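Local coordinates for protein Ent-copalyl diphosphate synthase (Streptomyces platensis, PDB 5BP8) that belongs to the class II terpene cyclases, largely helical enzymes built from alpha-alpha barrel domains, at residues P42-D45 / E49-G52; G440-W445 / A472-R477; A484-A489 / A509-A514. One frame throughout, in Å; residues are numbered along the deposited sequence.

Contact 1: P42-D45 / E49-G52; sequences PWLD and ERLG
Arg50 reaches back from helix 47-57 to hold the backbone of Leu44 and Asp45, in the loop that joins helix 31-40 to its own helix. It is an arginine-to-main-chain contact on a helix-to-helix connection of an all-alpha terpene cyclase fold. Arg50 is met across the contact by backbone carbonyls. Asp45 O takes both terminal nitrogens of Arg50 end-on, NH1 and NH2 each at 3.0 Å, and lies close to the guanidinium plane. The two N-H groups approach the acceptor differently: NH2 comes in only slightly tilted from the plane of the carbonyl, whereas NH1 stands 61° out of it. NH1 also makes a weak bond to Leu44 O at 3.0 Å, bent to 123° at the hydrogen. NH2 has a second acceptor in Gly251 O, which ties the loop after helix 237-249 to the same cation. Thus three carbonyl oxygens, of Leu44, Asp45 and Gly251, accept from a buried guanidinium; the CB of Asp45 points away from the helix segment. A bend in the Arg50 chain at chi3 (-80°) brings the guanidinium to the two carbonyls of the loop, and the side chain also touches Thr34, Leu37 and Val38 of helix 31-40. Leu44 crosses Arg50 at about a right angle and lays one methyl over a face of the guanidinium, CD2 being 3.9 Å from Arg50 CZ.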
loop_
_atom_site.group_PDB
_atom_site.type_symbol
_atom_site.label_atom_id
_atom_site.label_comp_id
_atom_site.label_asym_id
_atom_site.label_seq_id
_atom_site.Cartn_x
_atom_site.Cartn_y
_atom_site.Cartn_z
ATOM N N PRO A 42 -17.830 -2.760 -16.982
ATOM C CA PRO A 42 -18.995 -1.872 -17.011
ATOM C C PRO A 42 -20.284 -2.613 -16.600
ATOM O O PRO A 42 -21.256 -1.962 -16.230
ATOM C CB PRO A 42 -19.053 -1.414 -18.477
ATOM C CG PRO A 42 -18.362 -2.500 -19.230
ATOM C CD PRO A 42 -17.302 -3.015 -18.324
ATOM N N TRP A 43 -20.255 -3.941 -16.628
ATOM C CA TRP A 43 -21.390 -4.804 -16.172
ATOM C C TRP A 43 -21.637 -4.735 -14.659
ATOM O O TRP A 43 -22.725 -5.020 -14.167
ATOM C CB TRP A 43 -21.146 -6.277 -16.599
ATOM C CG TRP A 43 -19.865 -6.844 -16.053
ATOM C CD1 TRP A 43 -18.690 -6.917 -16.703
ATOM C CD2 TRP A 43 -19.637 -7.380 -14.743
ATOM N NE1 TRP A 43 -17.729 -7.448 -15.888
ATOM C CE2 TRP A 43 -18.280 -7.719 -14.667
ATOM C CE3 TRP A 43 -20.438 -7.575 -13.616
ATOM C CZ2 TRP A 43 -17.709 -8.291 -13.532
ATOM C CZ3 TRP A 43 -19.864 -8.126 -12.471
ATOM C CH2 TRP A 43 -18.513 -8.475 -12.440
ATOM N N LEU A 44 -20.611 -4.334 -13.916
ATOM C CA LEU A 44 -20.651 -4.381 -12.474
ATOM C C LEU A 44 -21.429 -3.242 -11.855
ATOM O O LEU A 44 -21.293 -2.093 -12.278
ATOM C CB LEU A 44 -19.194 -4.324 -11.944
ATOM C CG LEU A 44 -18.986 -4.376 -10.438
ATOM C CD1 LEU A 44 -19.409 -5.689 -9.841
ATOM C CD2 LEU A 44 -17.494 -4.134 -10.144
ATOM N N ASP A 45 -22.219 -3.571 -10.831
ATOM C CA ASP A 45 -22.988 -2.592 -10.065
ATOM C C ASP A 45 -22.070 -1.454 -9.591
ATOM O O ASP A 45 -20.901 -1.692 -9.255
ATOM C CB ASP A 45 -23.636 -3.265 -8.839
ATOM C CG ASP A 45 -24.912 -4.061 -9.179
ATOM O OD1 ASP A 45 -25.451 -3.927 -10.296
ATOM O OD2 ASP A 45 -25.382 -4.822 -8.297
ATOM N N GLU A 49 -21.496 5.339 -10.220
ATOM C CA GLU A 49 -20.853 5.892 -9.043
ATOM C C GLU A 49 -19.346 6.013 -9.233
ATOM O O GLU A 49 -18.710 6.961 -8.711
ATOM C CB GLU A 49 -21.172 5.019 -7.835
ATOM C CG GLU A 49 -22.586 5.214 -7.313
ATOM C CD GLU A 49 -23.673 4.441 -8.081
ATOM O OE1 GLU A 49 -23.442 3.698 -9.093
ATOM O OE2 GLU A 49 -24.823 4.605 -7.637
ATOM N N ARG A 50 -18.755 5.038 -9.940
ATOM C CA ARG A 50 -17.311 5.050 -10.200
ATOM C C ARG A 50 -16.950 6.159 -11.171
ATOM O O ARG A 50 -15.957 6.844 -10.989
ATOM C CB ARG A 50 -16.825 3.689 -10.702
ATOM C CG ARG A 50 -16.833 2.631 -9.597
ATOM C CD ARG A 50 -16.120 1.336 -10.006
ATOM N NE ARG A 50 -17.004 0.511 -10.834
ATOM C CZ ARG A 50 -18.015 -0.239 -10.379
ATOM N NH1 ARG A 50 -18.790 -0.900 -11.260
ATOM N NH2 ARG A 50 -18.287 -0.335 -9.081
ATOM N N LEU A 51 -17.774 6.372 -12.192
ATOM C CA LEU A 51 -17.573 7.508 -13.081
ATOM C C LEU A 51 -17.658 8.814 -12.319
ATOM O O LEU A 51 -16.820 9.714 -12.516
ATOM C CB LEU A 51 -18.604 7.485 -14.236
ATOM C CG LEU A 51 -18.367 6.408 -15.282
ATOM C CD1 LEU A 51 -19.599 6.186 -16.158
ATOM C CD2 LEU A 51 -17.165 6.776 -16.134
ATOM N N GLY A 52 -18.625 8.907 -11.395
ATOM C CA GLY A 52 -18.774 10.074 -10.545
ATOM C C GLY A 52 -17.542 10.324 -9.707
ATOM O O GLY A 52 -17.089 11.463 -9.577
#

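Contact 2: G440-W445 / A472-R477; sequences GSWGRW and ARSAAR. With SO4 (sulfate ion), chain D.
Gly440 and Trp442 belong to a QW motif, the Gln-x-x-x-Gly-x-Trp signature of the squalene-hopene cyclase family, and rest against Arg477 and Ser474 of helix 469-484. The indole meets the serine with its benzo edge: Trp442 CH2 is 3.4 Å from Ser474 OG, which sits near the ring plane. A chi1 of 175° swings OG of Ser474 to the side opposite the main-chain N and so to this edge, but its hydrogen bond goes to Gln436 OE1. The glutamine of the motif thereby binds the helix through OE1 and the loop through NE2, which is bonded to Gly440 O. Trp442 NE1 is satisfied in turn by Ala432 O in the last turn of helix 422-435. QW motifs are thought to tie neighbouring helices of the barrel together; here Trp442 reaches Met455 of helix 449-461 and Gln436 bonds Ser474 of helix 469-484. Gly440, with a positive phi of 93°, brings its CA to 3.8 Å from Arg477 O and 4.0 Å from Arg477 CB. One helical turn apart, Arg473 and Arg477 share a sulfate ion, probably from the crystallisation liquor. Arg473 grips it side-on, NE to O3 at 2.8 Å and NH2 to O1 at 2.9 Å, while Arg477 NH1 reaches the same O3 at 3.1 Å.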
loop_
_atom_site.group_PDB
_atom_site.type_symbol
_atom_site.label_atom_id
_atom_site.label_comp_id
_atom_site.label_asym_id
_atom_site.label_seq_id
_atom_site.Cartn_x
_atom_site.Cartn_y
_atom_site.Cartn_z
ATOM N N GLY A 440 2.735 21.341 14.527
ATOM C CA GLY A 440 3.042 20.157 15.317
ATOM C C GLY A 440 2.965 18.842 14.562
ATOM O O GLY A 440 3.411 17.807 15.076
ATOM N N SER A 441 2.380 18.860 13.364
ATOM C CA SER A 441 2.273 17.662 12.544
ATOM C C SER A 441 3.558 17.347 11.799
ATOM O O SER A 441 4.511 18.111 11.795
ATOM C CB SER A 441 1.134 17.819 11.539
ATOM O OG SER A 441 1.496 18.735 10.499
ATOM N N TRP A 442 3.586 16.168 11.180
ATOM C CA TRP A 442 4.610 15.841 10.212
ATOM C C TRP A 442 3.916 15.262 8.996
ATOM O O TRP A 442 2.827 14.683 9.102
ATOM C CB TRP A 442 5.562 14.771 10.714
ATOM C CG TRP A 442 6.654 15.152 11.705
ATOM C CD1 TRP A 442 7.962 15.411 11.424
ATOM C CD2 TRP A 442 6.527 15.214 13.123
ATOM N NE1 TRP A 442 8.676 15.618 12.593
ATOM C CE2 TRP A 442 7.811 15.503 13.651
ATOM C CE3 TRP A 442 5.461 15.005 14.006
ATOM C CZ2 TRP A 442 8.045 15.624 15.007
ATOM C CZ3 TRP A 442 5.703 15.123 15.365
ATOM C CH2 TRP A 442 6.988 15.443 15.848
ATOM N N GLY A 443 4.571 15.403 7.850
ATOM C CA GLY A 443 4.197 14.670 6.679
ATOM C C GLY A 443 4.886 15.168 5.431
ATOM O O GLY A 443 5.340 16.318 5.380
ATOM N N ARG A 444 4.946 14.296 4.431
ATOM C CA ARG A 444 5.652 14.585 3.194
ATOM C C ARG A 444 5.049 15.735 2.393
ATOM O O ARG A 444 5.755 16.691 2.041
ATOM C CB ARG A 444 5.710 13.333 2.318
ATOM C CG ARG A 444 6.480 13.587 1.039
ATOM C CD ARG A 444 6.708 12.335 0.221
ATOM N NE ARG A 444 7.254 12.702 -1.088
ATOM C CZ ARG A 444 7.682 11.831 -2.001
ATOM N NH1 ARG A 444 7.666 10.525 -1.774
ATOM N NH2 ARG A 444 8.136 12.279 -3.164
ATOM N N TRP A 445 3.766 15.610 2.066
ATOM C CA TRP A 445 3.075 16.602 1.223
ATOM C C TRP A 445 2.180 17.541 2.054
ATOM O O TRP A 445 1.847 18.646 1.625
ATOM C CB TRP A 445 2.258 15.882 0.175
ATOM C CG TRP A 445 3.065 15.171 -0.837
ATOM C CD1 TRP A 445 4.024 15.710 -1.637
ATOM C CD2 TRP A 445 3.016 13.781 -1.160
ATOM N NE1 TRP A 445 4.563 14.759 -2.454
ATOM C CE2 TRP A 445 3.968 13.558 -2.184
ATOM C CE3 TRP A 445 2.275 12.698 -0.677
ATOM C CZ2 TRP A 445 4.191 12.302 -2.748
ATOM C CZ3 TRP A 445 2.470 11.444 -1.262
ATOM C CH2 TRP A 445 3.426 11.260 -2.286
ATOM N N ALA A 472 10.356 15.947 24.346
ATOM C CA ALA A 472 9.034 15.827 24.941
ATOM C C ALA A 472 8.069 16.898 24.432
ATOM O O ALA A 472 6.903 16.592 24.178
ATOM C CB ALA A 472 9.114 15.827 26.465
ATOM N N ARG A 473 8.550 18.124 24.239
ATOM C CA ARG A 473 7.685 19.197 23.755
ATOM C C ARG A 473 7.261 18.922 22.301
ATOM O O ARG A 473 6.114 19.164 21.924
ATOM C CB ARG A 473 8.363 20.568 23.869
ATOM C CG ARG A 473 8.640 20.998 25.315
ATOM C CD ARG A 473 9.093 22.449 25.453
ATOM N NE ARG A 473 10.399 22.697 24.836
ATOM C CZ ARG A 473 11.585 22.451 25.396
ATOM N NH1 ARG A 473 11.681 21.948 26.626
ATOM N NH2 ARG A 473 12.701 22.716 24.716
ATOM N N SER A 474 8.198 18.424 21.501
ATOM C CA SER A 474 7.896 18.073 20.111
ATOM C C SER A 474 6.810 17.008 20.045
ATOM O O SER A 474 5.824 17.164 19.316
ATOM C CB SER A 474 9.155 17.586 19.388
ATOM O OG SER A 474 8.857 17.129 18.063
ATOM N N ALA A 475 6.987 15.923 20.789
ATOM C CA ALA A 475 5.976 14.875 20.843
ATOM C C ALA A 475 4.623 15.389 21.341
ATOM O O ALA A 475 3.569 14.957 20.851
ATOM C CB ALA A 475 6.451 13.716 21.703
ATOM N N ALA A 476 4.647 16.308 22.309
ATOM C CA ALA A 476 3.417 16.944 22.816
ATOM C C ALA A 476 2.690 17.727 21.735
ATOM O O ALA A 476 1.474 17.656 21.643
ATOM C CB ALA A 476 3.729 17.875 23.993
ATOM N N ARG A 477 3.429 18.474 20.926
ATOM C CA ARG A 477 2.818 19.254 19.853
ATOM C C ARG A 477 2.244 18.284 18.796
ATOM O O ARG A 477 1.173 18.545 18.231
ATOM C CB ARG A 477 3.831 20.220 19.211
ATOM C CG ARG A 477 4.170 21.460 20.073
ATOM C CD ARG A 477 4.935 22.522 19.308
ATOM N NE ARG A 477 6.160 22.020 18.678
ATOM C CZ ARG A 477 7.353 21.924 19.269
ATOM N NH1 ARG A 477 7.534 22.286 20.537
ATOM N NH2 ARG A 477 8.387 21.451 18.582
HETATM S S SO4 D . 10.924 24.088 21.541
HETATM O O1 SO4 D . 12.183 24.197 22.325
HETATM O O2 SO4 D . 11.261 23.842 20.121
HETATM O O3 SO4 D . 10.122 22.976 22.093
HETATM O O4 SO4 D . 10.150 25.351 21.627
#

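Contact 3: A484-A489 / A509-A514; sequences AHDDPA and AARLAA. With SO4 (sulfate ion), chain C.
Asp486 lays its carboxylate over one face of the Arg511 guanidinium, the two planes only 9° apart. Asp486 CG stands 3.3 Å from Arg511 NE, and OD1 and NE form a salt bridge at 3.5 Å. Because the oxygen is well out of the guanidinium plane, this is attraction between charges; the N-H groups point to other partners. NE donates to a water at 2.8 Å, and that water lies 2.7 Å from His485 O, to which it can donate. At the NH1/NH2 edge of the guanidinium a sulfate ion, probably from the crystallisation liquor, accepts two nearly straight bonds, from NH2 to O2 at 2.8 Å and from NH1 to O4 at 3.1 Å. Leu482 O is a further acceptor for NH2. An extended chain from CG to NE carries the Arg511 head out to this position. In the second shell, Tyr491 OH bonds Asp486 OD1, which probably fixes the turn of the carboxylate, while Arg8 NH2 binds the same sulfate. Asp486 lies in the loop between helix 469-484 and the short strand 495-496, and Arg511 on helix 504-518, whose residues also touch helices 7-20, 260-274 and 449-461.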
loop_
_atom_site.group_PDB
_atom_site.type_symbol
_atom_site.label_atom_id
_atom_site.label_comp_id
_atom_site.label_asym_id
_atom_site.label_seq_id
_atom_site.Cartn_x
_atom_site.Cartn_y
_atom_site.Cartn_z
ATOM N N ALA A 484 -6.377 17.496 17.451
ATOM C CA ALA A 484 -7.073 18.600 16.811
ATOM C C ALA A 484 -7.870 18.166 15.587
ATOM O O ALA A 484 -8.862 18.805 15.230
ATOM C CB ALA A 484 -6.084 19.689 16.424
ATOM N N HIS A 485 -7.439 17.082 14.932
ATOM C CA HIS A 485 -8.069 16.666 13.707
ATOM C C HIS A 485 -7.810 15.189 13.466
ATOM O O HIS A 485 -6.662 14.751 13.492
ATOM C CB HIS A 485 -7.525 17.470 12.529
ATOM C CG HIS A 485 -8.232 17.200 11.248
ATOM N ND1 HIS A 485 -7.693 16.420 10.249
ATOM C CD2 HIS A 485 -9.462 17.555 10.823
ATOM C CE1 HIS A 485 -8.551 16.334 9.251
ATOM N NE2 HIS A 485 -9.629 17.022 9.572
ATOM N N ASP A 486 -8.889 14.447 13.258
ATOM C CA ASP A 486 -8.808 13.046 12.895
ATOM C C ASP A 486 -9.978 12.725 12.016
ATOM O O ASP A 486 -11.127 12.727 12.472
ATOM C CB ASP A 486 -8.826 12.147 14.130
ATOM C CG ASP A 486 -8.490 10.706 13.795
ATOM O OD1 ASP A 486 -7.578 10.492 12.973
ATOM O OD2 ASP A 486 -9.161 9.799 14.327
ATOM N N ASP A 487 -9.689 12.436 10.751
ATOM C CA ASP A 487 -10.749 12.148 9.795
ATOM C C ASP A 487 -10.347 10.922 8.997
ATOM O O ASP A 487 -9.808 11.054 7.905
ATOM C CB ASP A 487 -10.987 13.350 8.863
ATOM C CG ASP A 487 -12.137 13.117 7.893
ATOM O OD1 ASP A 487 -13.061 12.386 8.242
ATOM O OD2 ASP A 487 -12.123 13.662 6.781
ATOM N N PRO A 488 -10.603 9.717 9.546
ATOM C CA PRO A 488 -10.164 8.477 8.879
ATOM C C PRO A 488 -10.671 8.332 7.456
ATOM O O PRO A 488 -10.000 7.717 6.638
ATOM C CB PRO A 488 -10.758 7.375 9.750
ATOM C CG PRO A 488 -10.814 7.984 11.114
ATOM C CD PRO A 488 -11.082 9.455 10.919
ATOM N N ALA A 489 -11.834 8.916 7.177
ATOM C CA ALA A 489 -12.422 8.891 5.838
ATOM C C ALA A 489 -11.575 9.609 4.801
ATOM O O ALA A 489 -11.768 9.374 3.611
ATOM C CB ALA A 489 -13.841 9.482 5.854
ATOM N N ALA A 509 -4.548 2.585 14.298
ATOM C CA ALA A 509 -3.791 1.906 15.356
ATOM C C ALA A 509 -2.507 2.653 15.673
ATOM O O ALA A 509 -2.107 2.766 16.831
ATOM C CB ALA A 509 -3.516 0.457 14.990
ATOM N N ALA A 510 -1.864 3.194 14.643
ATOM C CA ALA A 510 -0.696 4.005 14.823
ATOM C C ALA A 510 -0.986 5.278 15.616
ATOM O O ALA A 510 -0.192 5.684 16.485
ATOM C CB ALA A 510 -0.065 4.338 13.471
ATOM N N ARG A 511 -2.122 5.892 15.329
ATOM C CA ARG A 511 -2.550 7.093 16.029
ATOM C C ARG A 511 -2.782 6.773 17.514
ATOM O O ARG A 511 -2.313 7.492 18.395
ATOM C CB ARG A 511 -3.812 7.679 15.416
ATOM C CG ARG A 511 -4.367 8.882 16.161
ATOM C CD ARG A 511 -5.665 9.380 15.536
ATOM N NE ARG A 511 -6.136 10.619 16.145
ATOM C CZ ARG A 511 -6.996 10.709 17.168
ATOM N NH1 ARG A 511 -7.514 9.633 17.748
ATOM N NH2 ARG A 511 -7.358 11.904 17.602
ATOM N N LEU A 512 -3.474 5.676 17.760
ATOM C CA LEU A 512 -3.769 5.274 19.149
ATOM C C LEU A 512 -2.478 5.066 19.950
ATOM O O LEU A 512 -2.341 5.588 21.070
ATOM C CB LEU A 512 -4.662 4.047 19.169
ATOM C CG LEU A 512 -4.975 3.454 20.562
ATOM C CD1 LEU A 512 -5.629 4.481 21.456
ATOM C CD2 LEU A 512 -5.857 2.228 20.448
ATOM N N ALA A 513 -1.532 4.337 19.366
ATOM C CA ALA A 513 -0.215 4.126 19.978
ATOM C C ALA A 513 0.504 5.432 20.310
ATOM O O ALA A 513 1.018 5.605 21.428
ATOM C CB ALA A 513 0.647 3.254 19.087
ATOM N N ALA A 514 0.551 6.356 19.347
ATOM C CA ALA A 514 1.133 7.674 19.549
ATOM C C ALA A 514 0.505 8.431 20.720
ATOM O O ALA A 514 1.214 8.943 21.580
ATOM C CB ALA A 514 1.021 8.506 18.284
HETATM S S SO4 C . -9.580 11.571 20.668
HETATM O O1 SO4 C . -9.080 11.924 22.025
HETATM O O2 SO4 C . -9.088 12.589 19.723
HETATM O O3 SO4 C . -11.060 11.569 20.644
HETATM O O4 SO4 C . -9.095 10.219 20.305
HETATM O O HOH W 1 -5.471 12.377 14.048
#

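In the fold
Contacts 1 and 2 are mostly buried, whereas contact 3 lies at the surface. An arginine takes part in each, with different chemistry: backbone carbonyls receive the cation in contact 1, contact 2 meets chiefly through a tryptophan edge and a glycine while the guanidinium groups of its two helix arginines bind sulfate, and contact 3 pairs opposite charges face to face beside another sulfate. Contacts 2 and 3 are neighbours, their centres about 13 Å apart: helix 469-484 carries 472-477 and runs into 484-489, and helix 449-461 borders both. Contact 1 belongs to a distant part of the chain, its centre about 40 Å from that of contact 2 and 31 Å from that of contact 3.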